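Local coordinates for protein beta-d-glucoside glucohydrolase (Hypocrea jecorina, PDB 3ZYZ) that probably hydrolyses terminal, non-reducing beta-D-glucosyl residues to release beta-D-glucose, as a secreted family 3 glycoside hydrolase of cellulose breakdown, at residues Pro41-Thr46 with Cys58-Pro63; Ile106-Gly111 with Tyr232-Trp237; Lys102-His107 with Phe309-Asn314. All coordinates share one frame; numbering follows the deposited sequence.

Interaction 1: Pro41-Thr46 with Cys58-Pro63. With BGC (beta-D-glucopyranose), chain D.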
loop_
_atom_site.group_PDB
_atom_site.type_symbol
_atom_site.label_atom_id
_atom_site.label_comp_id
_atom_site.label_asym_id
_atom_site.label_seq_id
_atom_site.Cartn_x
_atom_site.Cartn_y
_atom_site.Cartn_z
ATOM N N PRO A 41 -5.320 -6.371 -26.072
ATOM C CA PRO A 41 -6.355 -5.496 -25.505
ATOM C C PRO A 41 -6.101 -5.100 -24.041
ATOM O O PRO A 41 -6.666 -4.114 -23.555
ATOM C CB PRO A 41 -7.620 -6.346 -25.631
ATOM C CG PRO A 41 -7.118 -7.749 -25.543
ATOM C CD PRO A 41 -5.830 -7.734 -26.310
ATOM N N CYS A 42 -5.251 -5.850 -23.349
ATOM C CA CYS A 42 -4.989 -5.590 -21.933
ATOM C C CYS A 42 -3.708 -4.780 -21.774
ATOM O O CYS A 42 -3.039 -4.470 -22.766
ATOM C CB CYS A 42 -4.939 -6.909 -21.151
ATOM S SG CYS A 42 -6.340 -7.971 -21.533
ATOM N N VAL A 43 -3.383 -4.408 -20.539
ATOM C CA VAL A 43 -2.130 -3.710 -20.277
ATOM C C VAL A 43 -0.958 -4.634 -20.621
ATOM O O VAL A 43 -0.000 -4.207 -21.257
ATOM C CB VAL A 43 -2.040 -3.224 -18.834
ATOM C CG1 VAL A 43 -0.682 -2.540 -18.589
ATOM C CG2 VAL A 43 -3.166 -2.248 -18.542
ATOM N N GLY A 44 -1.051 -5.898 -20.202
ATOM C CA GLY A 44 -0.118 -6.935 -20.639
ATOM C C GLY A 44 -0.880 -8.074 -21.306
ATOM O O GLY A 44 -2.007 -8.373 -20.917
ATOM N N ASN A 45 -0.275 -8.677 -22.333
ATOM C CA ASN A 45 -0.777 -9.893 -22.975
ATOM C C ASN A 45 0.379 -10.812 -23.406
ATOM O O ASN A 45 1.462 -10.348 -23.712
ATOM C CB ASN A 45 -1.629 -9.554 -24.200
ATOM C CG ASN A 45 -3.029 -9.073 -23.843
ATOM O OD1 ASN A 45 -3.878 -9.849 -23.390
ATOM N ND2 ASN A 45 -3.280 -7.797 -24.077
ATOM N N THR A 46 0.134 -12.116 -23.430
ATOM C CA THR A 46 1.093 -13.097 -23.946
ATOM C C THR A 46 0.366 -13.887 -25.039
ATOM O O THR A 46 -0.814 -13.639 -25.281
ATOM C CB THR A 46 1.562 -14.064 -22.834
ATOM O OG1 THR A 46 0.427 -14.617 -22.182
ATOM C CG2 THR A 46 2.408 -13.349 -21.785
ATOM N N CYS A 58 -4.203 -12.259 -19.795
ATOM C CA CYS A 58 -4.584 -10.851 -19.804
ATOM C C CYS A 58 -4.196 -10.189 -18.490
ATOM O O CYS A 58 -4.675 -10.579 -17.413
ATOM C CB CYS A 58 -6.069 -10.668 -20.135
ATOM S SG CYS A 58 -6.699 -8.980 -19.816
ATOM N N LEU A 59 -3.283 -9.226 -18.585
ATOM C CA LEU A 59 -2.729 -8.541 -17.416
ATOM C C LEU A 59 -3.187 -7.096 -17.412
ATOM O O LEU A 59 -3.036 -6.417 -18.407
ATOM C CB LEU A 59 -1.193 -8.610 -17.416
ATOM C CG LEU A 59 -0.602 -10.035 -17.432
ATOM C CD1 LEU A 59 -0.223 -10.453 -18.848
ATOM C CD2 LEU A 59 0.597 -10.123 -16.540
ATOM N N GLN A 60 -3.749 -6.641 -16.292
ATOM C CA GLN A 60 -4.283 -5.272 -16.183
ATOM C C GLN A 60 -3.880 -4.588 -14.886
ATOM O O GLN A 60 -3.785 -5.238 -13.843
ATOM C CB GLN A 60 -5.817 -5.299 -16.257
ATOM C CG GLN A 60 -6.480 -3.982 -16.675
ATOM C CD GLN A 60 -6.433 -3.768 -18.181
ATOM O OE1 GLN A 60 -5.873 -4.580 -18.920
ATOM N NE2 GLN A 60 -7.030 -2.680 -18.640
ATOM N N ASP A 61 -3.664 -3.271 -14.943
ATOM C CA ASP A 61 -3.555 -2.469 -13.713
ATOM C C ASP A 61 -4.937 -2.382 -13.027
ATOM O O ASP A 61 -5.956 -2.669 -13.653
ATOM C CB ASP A 61 -3.009 -1.073 -14.015
ATOM C CG ASP A 61 -1.543 -1.092 -14.437
ATOM O OD1 ASP A 61 -0.732 -1.688 -13.694
ATOM O OD2 ASP A 61 -1.217 -0.524 -15.517
ATOM N N GLY A 62 -4.983 -2.058 -11.736
ATOM C CA GLY A 62 -3.814 -1.963 -10.876
ATOM C C GLY A 62 -4.223 -2.223 -9.429
ATOM O O GLY A 62 -5.234 -2.880 -9.180
ATOM N N PRO A 63 -3.451 -1.680 -8.470
ATOM C CA PRO A 63 -3.618 -1.947 -7.037
ATOM C C PRO A 63 -4.942 -1.494 -6.413
ATOM O O PRO A 63 -5.277 -1.958 -5.320
ATOM C CB PRO A 63 -2.436 -1.197 -6.407
ATOM C CG PRO A 63 -1.446 -1.092 -7.513
ATOM C CD PRO A 63 -2.271 -0.834 -8.714
HETATM C C2 BGC D . 4.402 0.769 -13.420
HETATM C C3 BGC D . 3.761 -0.495 -12.895
HETATM C C4 BGC D . 2.572 -0.825 -13.782
HETATM C C5 BGC D . 3.002 -0.943 -15.256
HETATM C C6 BGC D . 1.838 -1.269 -16.188
HETATM C C1 BGC D . 4.724 0.668 -14.925
HETATM O O1 BGC D . 5.175 1.916 -15.400
HETATM O O2 BGC D . 5.561 0.989 -12.647
HETATM O O3 BGC D . 3.358 -0.253 -11.562
HETATM O O4 BGC D . 1.940 -1.997 -13.318
HETATM O O5 BGC D . 3.583 0.282 -15.681
HETATM O O6 BGC D . 1.008 -0.130 -16.303
HETATM O O HOH W 1 -6.707 -2.288 -21.514
#
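Gly44 and Leu59 form an antiparallel hydrogen-bonded pair: Gly44 N donates to Leu59 O at 2.7 Å, nearly straight at 174°, and Leu59 N returns the bond to Gly44 O at 2.8 Å. Val43 and Gly44 both face Leu59, which makes a classic beta bulge. The amide of Val43 is met by a side chain, since Val43 N donates to Gln60 OE1 at 3.0 Å, the donor standing 44° above the carbonyl plane of the glutamine. Gln60 reaches it because its chain starts with CG anti to the backbone N (chi1 -158°) and then bends at chi2, crossing Val43 at about a right angle. Its other amide atom, NE2, donates to Arg67 O and to a water, 2.9 Å away, that in turn donates to Pro41 O. A leucine in place of Gln60 would probably deprive Val43 N of its side-chain acceptor and leave the bridging water and Arg67 O without the amide donor. Beside this network the disulfide between Cys42 SG and Cys58 SG locks the two segments covalently. At the other end of the contact, the carboxylate of Asp61 faces the glucose: BGC O4 donates to Asp61 OD1 at 2.7 Å, whereas BGC O6 is modelled improbably close to Asp61 OD2, so that bond's geometry is uncertain. Asp61 OD2 also forms a salt bridge with Arg67, and Val43 CG1 packs 3.7 Å from BGC C6. In the sheet of the TIM-barrel-type N-terminal domain, strand 44-45 lies at one edge, antiparallel to strand 58-60, which on its other side runs parallel to strand 108-109.

Interaction 2: Ile106-Gly111 with Tyr232-Trp237. With BGC (beta-D-glucopyranose), chain D.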
loop_
_atom_site.group_PDB
_atom_site.type_symbol
_atom_site.label_atom_id
_atom_site.label_comp_id
_atom_site.label_asym_id
_atom_site.label_seq_id
_atom_site.Cartn_x
_atom_site.Cartn_y
_atom_site.Cartn_z
ATOM N N ILE A 106 -10.099 -10.267 -16.886
ATOM C CA ILE A 106 -8.665 -10.132 -16.665
ATOM C C ILE A 106 -8.191 -11.270 -15.750
ATOM O O ILE A 106 -8.857 -11.560 -14.761
ATOM C CB ILE A 106 -8.392 -8.786 -15.984
ATOM C CG1 ILE A 106 -8.874 -7.635 -16.893
ATOM C CG2 ILE A 106 -6.917 -8.648 -15.611
ATOM C CD1 ILE A 106 -9.294 -6.410 -16.147
ATOM N N HIS A 107 -7.059 -11.898 -16.076
ATOM C CA HIS A 107 -6.474 -12.988 -15.270
ATOM C C HIS A 107 -5.520 -12.465 -14.181
ATOM O O HIS A 107 -5.482 -12.997 -13.068
ATOM C CB HIS A 107 -5.704 -13.969 -16.160
ATOM C CG HIS A 107 -6.474 -14.449 -17.350
ATOM N ND1 HIS A 107 -6.197 -14.029 -18.635
ATOM C CD2 HIS A 107 -7.517 -15.308 -17.452
ATOM C CE1 HIS A 107 -7.036 -14.609 -19.476
ATOM N NE2 HIS A 107 -7.846 -15.391 -18.782
ATOM N N VAL A 108 -4.752 -11.429 -14.499
ATOM C CA VAL A 108 -3.741 -10.922 -13.562
ATOM C C VAL A 108 -3.954 -9.444 -13.237
ATOM O O VAL A 108 -3.966 -8.599 -14.128
ATOM C CB VAL A 108 -2.309 -11.131 -14.091
ATOM C CG1 VAL A 108 -1.294 -10.917 -12.980
ATOM C CG2 VAL A 108 -2.146 -12.523 -14.670
ATOM N N ILE A 109 -4.149 -9.141 -11.959
ATOM C CA ILE A 109 -4.238 -7.744 -11.525
ATOM C C ILE A 109 -2.841 -7.328 -11.033
ATOM O O ILE A 109 -2.171 -8.083 -10.318
ATOM C CB ILE A 109 -5.368 -7.533 -10.462
ATOM C CG1 ILE A 109 -5.695 -6.042 -10.242
ATOM C CG2 ILE A 109 -5.026 -8.238 -9.158
ATOM C CD1 ILE A 109 -6.198 -5.300 -11.487
ATOM N N LEU A 110 -2.389 -6.155 -11.459
ATOM C CA LEU A 110 -1.012 -5.737 -11.209
ATOM C C LEU A 110 -0.876 -4.974 -9.891
ATOM O O LEU A 110 -0.726 -3.754 -9.862
ATOM C CB LEU A 110 -0.478 -4.944 -12.411
ATOM C CG LEU A 110 -0.437 -5.691 -13.752
ATOM C CD1 LEU A 110 0.011 -4.760 -14.882
ATOM C CD2 LEU A 110 0.461 -6.949 -13.681
ATOM N N GLY A 111 -0.952 -5.722 -8.798
ATOM C CA GLY A 111 -0.993 -5.171 -7.447
ATOM C C GLY A 111 -1.226 -6.315 -6.466
ATOM O O GLY A 111 -1.590 -7.406 -6.874
ATOM N N TYR A 232 5.806 -16.779 -10.760
ATOM C CA TYR A 232 6.626 -16.183 -11.809
ATOM C C TYR A 232 6.957 -14.714 -11.589
ATOM O O TYR A 232 6.159 -13.956 -11.018
ATOM C CB TYR A 232 5.982 -16.378 -13.180
ATOM C CG TYR A 232 4.637 -15.706 -13.382
ATOM C CD1 TYR A 232 3.474 -16.253 -12.846
ATOM C CD2 TYR A 232 4.528 -14.532 -14.143
ATOM C CE1 TYR A 232 2.241 -15.649 -13.044
ATOM C CE2 TYR A 232 3.302 -13.918 -14.346
ATOM C CZ TYR A 232 2.161 -14.488 -13.803
ATOM O OH TYR A 232 0.938 -13.894 -13.999
ATOM N N VAL A 233 8.151 -14.334 -12.042
ATOM C CA VAL A 233 8.606 -12.959 -12.003
ATOM C C VAL A 233 8.382 -12.318 -13.358
ATOM O O VAL A 233 8.881 -12.798 -14.392
ATOM C CB VAL A 233 10.111 -12.855 -11.607
ATOM C CG1 VAL A 233 10.606 -11.413 -11.701
ATOM C CG2 VAL A 233 10.325 -13.404 -10.195
ATOM N N MET A 234 7.622 -11.231 -13.355
ATOM C CA MET A 234 7.457 -10.407 -14.549
ATOM C C MET A 234 8.198 -9.083 -14.375
ATOM O O MET A 234 8.379 -8.606 -13.256
ATOM C CB MET A 234 5.969 -10.141 -14.822
ATOM C CG MET A 234 5.364 -9.007 -13.967
ATOM S SD MET A 234 3.635 -8.662 -14.322
ATOM C CE MET A 234 2.833 -10.173 -13.803
ATOM N N THR A 235 8.592 -8.477 -15.497
ATOM C CA THR A 235 9.238 -7.173 -15.476
ATOM C C THR A 235 8.225 -6.077 -15.213
ATOM O O THR A 235 7.035 -6.237 -15.502
ATOM C CB THR A 235 9.916 -6.839 -16.833
ATOM O OG1 THR A 235 8.925 -6.841 -17.860
ATOM C CG2 THR A 235 11.011 -7.838 -17.188
ATOM N N ASP A 236 8.691 -4.955 -14.671
ATOM C CA ASP A 236 7.919 -3.737 -14.786
ATOM C C ASP A 236 7.982 -3.368 -16.277
ATOM O O ASP A 236 8.728 -3.990 -17.043
ATOM C CB ASP A 236 8.444 -2.625 -13.872
ATOM C CG ASP A 236 7.356 -1.602 -13.524
ATOM O OD1 ASP A 236 6.473 -1.317 -14.386
ATOM O OD2 ASP A 236 7.368 -1.100 -12.384
ATOM N N TRP A 237 7.171 -2.409 -16.704
ATOM C CA TRP A 237 6.965 -2.179 -18.140
ATOM C C TRP A 237 8.198 -1.618 -18.850
ATOM O O TRP A 237 8.540 -0.445 -18.703
ATOM C CB TRP A 237 5.700 -1.341 -18.381
ATOM C CG TRP A 237 4.469 -2.171 -18.782
ATOM C CD1 TRP A 237 3.635 -1.925 -19.829
ATOM C CD2 TRP A 237 3.967 -3.357 -18.145
ATOM N NE1 TRP A 237 2.639 -2.865 -19.880
ATOM C CE2 TRP A 237 2.827 -3.768 -18.867
ATOM C CE3 TRP A 237 4.370 -4.114 -17.040
ATOM C CZ2 TRP A 237 2.085 -4.904 -18.521
ATOM C CZ3 TRP A 237 3.625 -5.242 -16.688
ATOM C CH2 TRP A 237 2.492 -5.624 -17.427
HETATM C C2 BGC D . 4.402 0.769 -13.420
HETATM C C3 BGC D . 3.761 -0.495 -12.895
HETATM C C4 BGC D . 2.572 -0.825 -13.782
HETATM C C5 BGC D . 3.002 -0.943 -15.256
HETATM C C6 BGC D . 1.838 -1.269 -16.188
HETATM C C1 BGC D . 4.724 0.668 -14.925
HETATM O O1 BGC D . 5.175 1.916 -15.400
HETATM O O2 BGC D . 5.561 0.989 -12.647
HETATM O O3 BGC D . 3.358 -0.253 -11.562
HETATM O O4 BGC D . 1.940 -1.997 -13.318
HETATM O O5 BGC D . 3.583 0.282 -15.681
HETATM O O6 BGC D . 1.008 -0.130 -16.303
#
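Val108 meets Tyr232 from the opposite direction, its CG2 methyl lying 3.4 Å from Tyr232 OH. The hydroxyl is hydrogen-bonded to Gln154. The other branch of Val108 touches more lightly, CG1 standing 4.3 Å from Met234 CE. Two residues on, Leu110 divides its methyls between two partners. Its CG lies anti to the carbonyl carbon (chi1 -61°), and the branches then part: CD2 comes 3.7 Å from Met234 SD, while CD1 comes 3.7 Å from Trp237 CH2, the two side chains crossing at about a right angle. The extended start of the Met234 chain (chi2 178°) carries SD to the leucine, and the bend at chi3 (65°) leaves CE 4.0 Å from Leu110 CD2. Leu110 is also the centre of an inverse gamma turn, and its CD1 lies 3.7 Å from BGC O4. The indole of Trp237 carries the sugar on one face, with BGC C6 3.6 Å above the plane, over its centre; Trp237 NE1 is hydrogen-bonded to Val43 O. Next to it Asp236 OD2 accepts from BGC O2 at 2.8 Å. No hydrogen bond joins the two segments: side chains meet across the interior of the TIM-barrel-type domain, from strands separated in the sheet by 154-160 and 199-202, and the same surface passes into a glucose site combining an aromatic platform with a carboxylate grip.

Interaction 3: Lys102-His107 with Phe309-Asn314. With NAG (2-acetamido-2-deoxy-beta-D-glucopyranose), chain B.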
loop_
_atom_site.group_PDB
_atom_site.type_symbol
_atom_site.label_atom_id
_atom_site.label_comp_id
_atom_site.label_asym_id
_atom_site.label_seq_id
_atom_site.Cartn_x
_atom_site.Cartn_y
_atom_site.Cartn_z
ATOM N N LYS A 102 -11.996 -10.432 -12.273
ATOM C CA LYS A 102 -12.515 -11.635 -12.931
ATOM C C LYS A 102 -13.732 -11.306 -13.793
ATOM O O LYS A 102 -13.817 -11.739 -14.948
ATOM C CB LYS A 102 -12.862 -12.719 -11.903
ATOM C CG LYS A 102 -13.446 -13.989 -12.520
ATOM C CD LYS A 102 -13.176 -15.206 -11.660
ATOM C CE LYS A 102 -13.813 -16.455 -12.263
ATOM N NZ LYS A 102 -15.180 -16.685 -11.715
ATOM N N ALA A 103 -14.668 -10.536 -13.230
ATOM C CA ALA A 103 -15.891 -10.153 -13.952
ATOM C C ALA A 103 -15.567 -9.431 -15.257
ATOM O O ALA A 103 -16.360 -9.454 -16.195
ATOM C CB ALA A 103 -16.796 -9.300 -13.079
ATOM N N SER A 104 -14.385 -8.814 -15.319
ATOM C CA SER A 104 -13.958 -8.075 -16.509
ATOM C C SER A 104 -13.149 -8.968 -17.444
ATOM O O SER A 104 -12.815 -8.553 -18.552
ATOM C CB SER A 104 -13.128 -6.833 -16.130
ATOM O OG SER A 104 -13.910 -5.851 -15.470
ATOM N N GLY A 105 -12.839 -10.187 -16.997
ATOM C CA GLY A 105 -12.131 -11.168 -17.821
ATOM C C GLY A 105 -10.627 -11.001 -17.856
ATOM O O GLY A 105 -9.966 -11.514 -18.753
ATOM N N ILE A 106 -10.099 -10.267 -16.886
ATOM C CA ILE A 106 -8.665 -10.132 -16.665
ATOM C C ILE A 106 -8.191 -11.270 -15.750
ATOM O O ILE A 106 -8.857 -11.560 -14.761
ATOM C CB ILE A 106 -8.392 -8.786 -15.984
ATOM C CG1 ILE A 106 -8.874 -7.635 -16.893
ATOM C CG2 ILE A 106 -6.917 -8.648 -15.611
ATOM C CD1 ILE A 106 -9.294 -6.410 -16.147
ATOM N N HIS A 107 -7.059 -11.898 -16.076
ATOM C CA HIS A 107 -6.474 -12.988 -15.270
ATOM C C HIS A 107 -5.520 -12.465 -14.181
ATOM O O HIS A 107 -5.482 -12.997 -13.068
ATOM C CB HIS A 107 -5.704 -13.969 -16.160
ATOM C CG HIS A 107 -6.474 -14.449 -17.350
ATOM N ND1 HIS A 107 -6.197 -14.029 -18.635
ATOM C CD2 HIS A 107 -7.517 -15.308 -17.452
ATOM C CE1 HIS A 107 -7.036 -14.609 -19.476
ATOM N NE2 HIS A 107 -7.846 -15.391 -18.782
ATOM N N PHE A 309 -12.585 -11.120 -21.757
ATOM C CA PHE A 309 -12.129 -9.763 -21.483
ATOM C C PHE A 309 -13.108 -8.712 -22.009
ATOM O O PHE A 309 -13.438 -8.687 -23.190
ATOM C CB PHE A 309 -10.722 -9.515 -22.056
ATOM C CG PHE A 309 -10.239 -8.104 -21.873
ATOM C CD1 PHE A 309 -9.816 -7.659 -20.628
ATOM C CD2 PHE A 309 -10.226 -7.211 -22.947
ATOM C CE1 PHE A 309 -9.380 -6.364 -20.444
ATOM C CE2 PHE A 309 -9.797 -5.896 -22.772
ATOM C CZ PHE A 309 -9.374 -5.471 -21.519
ATOM N N ASN A 310 -13.555 -7.843 -21.111
ATOM C CA ASN A 310 -14.452 -6.753 -21.462
ATOM C C ASN A 310 -14.481 -5.741 -20.327
ATOM O O ASN A 310 -15.046 -5.996 -19.253
ATOM C CB ASN A 310 -15.854 -7.286 -21.771
ATOM C CG ASN A 310 -16.807 -6.207 -22.256
ATOM O OD1 ASN A 310 -16.568 -5.005 -22.072
ATOM N ND2 ASN A 310 -17.905 -6.634 -22.875
ATOM N N ILE A 311 -13.847 -4.595 -20.567
ATOM C CA ILE A 311 -13.787 -3.538 -19.559
ATOM C C ILE A 311 -14.892 -2.477 -19.738
ATOM O O ILE A 311 -14.780 -1.371 -19.211
ATOM C CB ILE A 311 -12.358 -2.922 -19.424
ATOM C CG1 ILE A 311 -11.778 -2.574 -20.802
ATOM C CG2 ILE A 311 -11.425 -3.893 -18.644
ATOM C CD1 ILE A 311 -10.458 -1.803 -20.769
ATOM N N SER A 312 -15.958 -2.828 -20.467
ATOM C CA SER A 312 -17.174 -1.997 -20.510
ATOM C C SER A 312 -18.271 -2.543 -19.601
ATOM O O SER A 312 -19.269 -1.858 -19.330
ATOM C CB SER A 312 -17.701 -1.834 -21.939
ATOM O OG SER A 312 -16.762 -1.148 -22.741
ATOM N N ARG A 313 -18.083 -3.778 -19.133
ATOM C CA ARG A 313 -19.025 -4.413 -18.216
ATOM C C ARG A 313 -19.105 -3.633 -16.934
ATOM O O ARG A 313 -18.064 -3.264 -16.373
ATOM C CB ARG A 313 -18.585 -5.835 -17.879
ATOM C CG ARG A 313 -18.778 -6.790 -19.000
ATOM C CD ARG A 313 -18.678 -8.223 -18.552
ATOM N NE ARG A 313 -18.523 -9.071 -19.727
ATOM C CZ ARG A 313 -17.479 -9.857 -19.954
ATOM N NH1 ARG A 313 -16.490 -9.940 -19.071
ATOM N NH2 ARG A 313 -17.430 -10.578 -21.070
ATOM N N ASN A 314 -20.330 -3.376 -16.479
ATOM C CA ASN A 314 -20.540 -2.857 -15.139
ATOM C C ASN A 314 -20.336 -3.986 -14.155
ATOM O O ASN A 314 -21.175 -4.883 -14.036
ATOM C CB ASN A 314 -21.933 -2.256 -14.964
ATOM C CG ASN A 314 -22.113 -1.551 -13.604
ATOM O OD1 ASN A 314 -21.260 -1.630 -12.705
ATOM N ND2 ASN A 314 -23.232 -0.847 -13.459
HETATM C C1 NAG B . -18.900 -5.711 -23.357
HETATM C C2 NAG B . -19.658 -6.280 -24.552
HETATM C C3 NAG B . -20.939 -5.510 -24.883
HETATM C C4 NAG B . -21.712 -5.071 -23.642
HETATM C C5 NAG B . -20.781 -4.458 -22.602
HETATM C C6 NAG B . -21.541 -4.093 -21.325
HETATM C C7 NAG B . -18.372 -7.421 -26.291
HETATM C C8 NAG B . -17.424 -7.293 -27.449
HETATM N N2 NAG B . -18.755 -6.292 -25.694
HETATM O O3 NAG B . -21.773 -6.373 -25.625
HETATM O O4 NAG B . -22.700 -4.133 -23.999
HETATM O O5 NAG B . -19.776 -5.407 -22.294
HETATM O O6 NAG B . -21.963 -5.268 -20.668
HETATM O O7 NAG B . -18.755 -8.536 -25.942
HETATM O O HOH W 2 -15.231 -3.602 -16.381
#
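Ser104 O receives the backbone of the glycosylated loop: Asn310 N donates to it at 2.8 Å and 165°, and Phe309 CA adds a CA-H...O contact at 3.2 Å. Gly105 makes this close approach possible. It ends helix 87-103 in a Schellman motif with positive phi (82°), and a CB there would clash with Phe309 N. Ile106 CG1 sits at the edge of the Phe309 ring, in its plane, 3.8 Å from CE1; Ile106 CD1 and Ile311 CG2, 4.1 Å apart, touch more loosely. Arg313 bonds the helix end, its extended chain carrying NH1 to Ala103 O at 2.9 Å; NH1 also donates to Ser308 O, and Asn310 CB lies 3.5 Å above the guanidinium centre. Toward solvent, beside partly exposed Arg313, a water donates to Ser104 OG and Arg313 O, Ser104 OG itself being hydrogen-bonded to Glu100 O of its own helix. Farther out, Asn310 OD1 accepts from Ser312 N in an Asx turn, while Asn310 ND2 is covalently linked to NAG C1 of the N-glycan. The contact lays the loop between helices 282-298 and 320-329 over the C-terminal end of helix 87-103, with Phe309 and Ile311 also touching strand 58-60.

From the N terminus, interaction 1 closes first, shutting a short loop of eleven residues with neither helix nor strand. The chain then runs through helix 87-103, and its end opens both later contacts: interactions 2 and 3 share Ile106 and His107. Interaction 2 spans 120 residues and joins strand 108-109 to strand 232-235; it is nested within the longer loop of interaction 3, which returns only at Phe309-Asn314. Interactions 1 and 2 meet where Gln60 O and Leu110 N lie 2.9 Å apart, and both touch the glucose. Interactions 1 and 3 meet where Cys58 SG packs 3.5 Å from Phe309 CD1, so that the disulfide packs against the glycosylated loop.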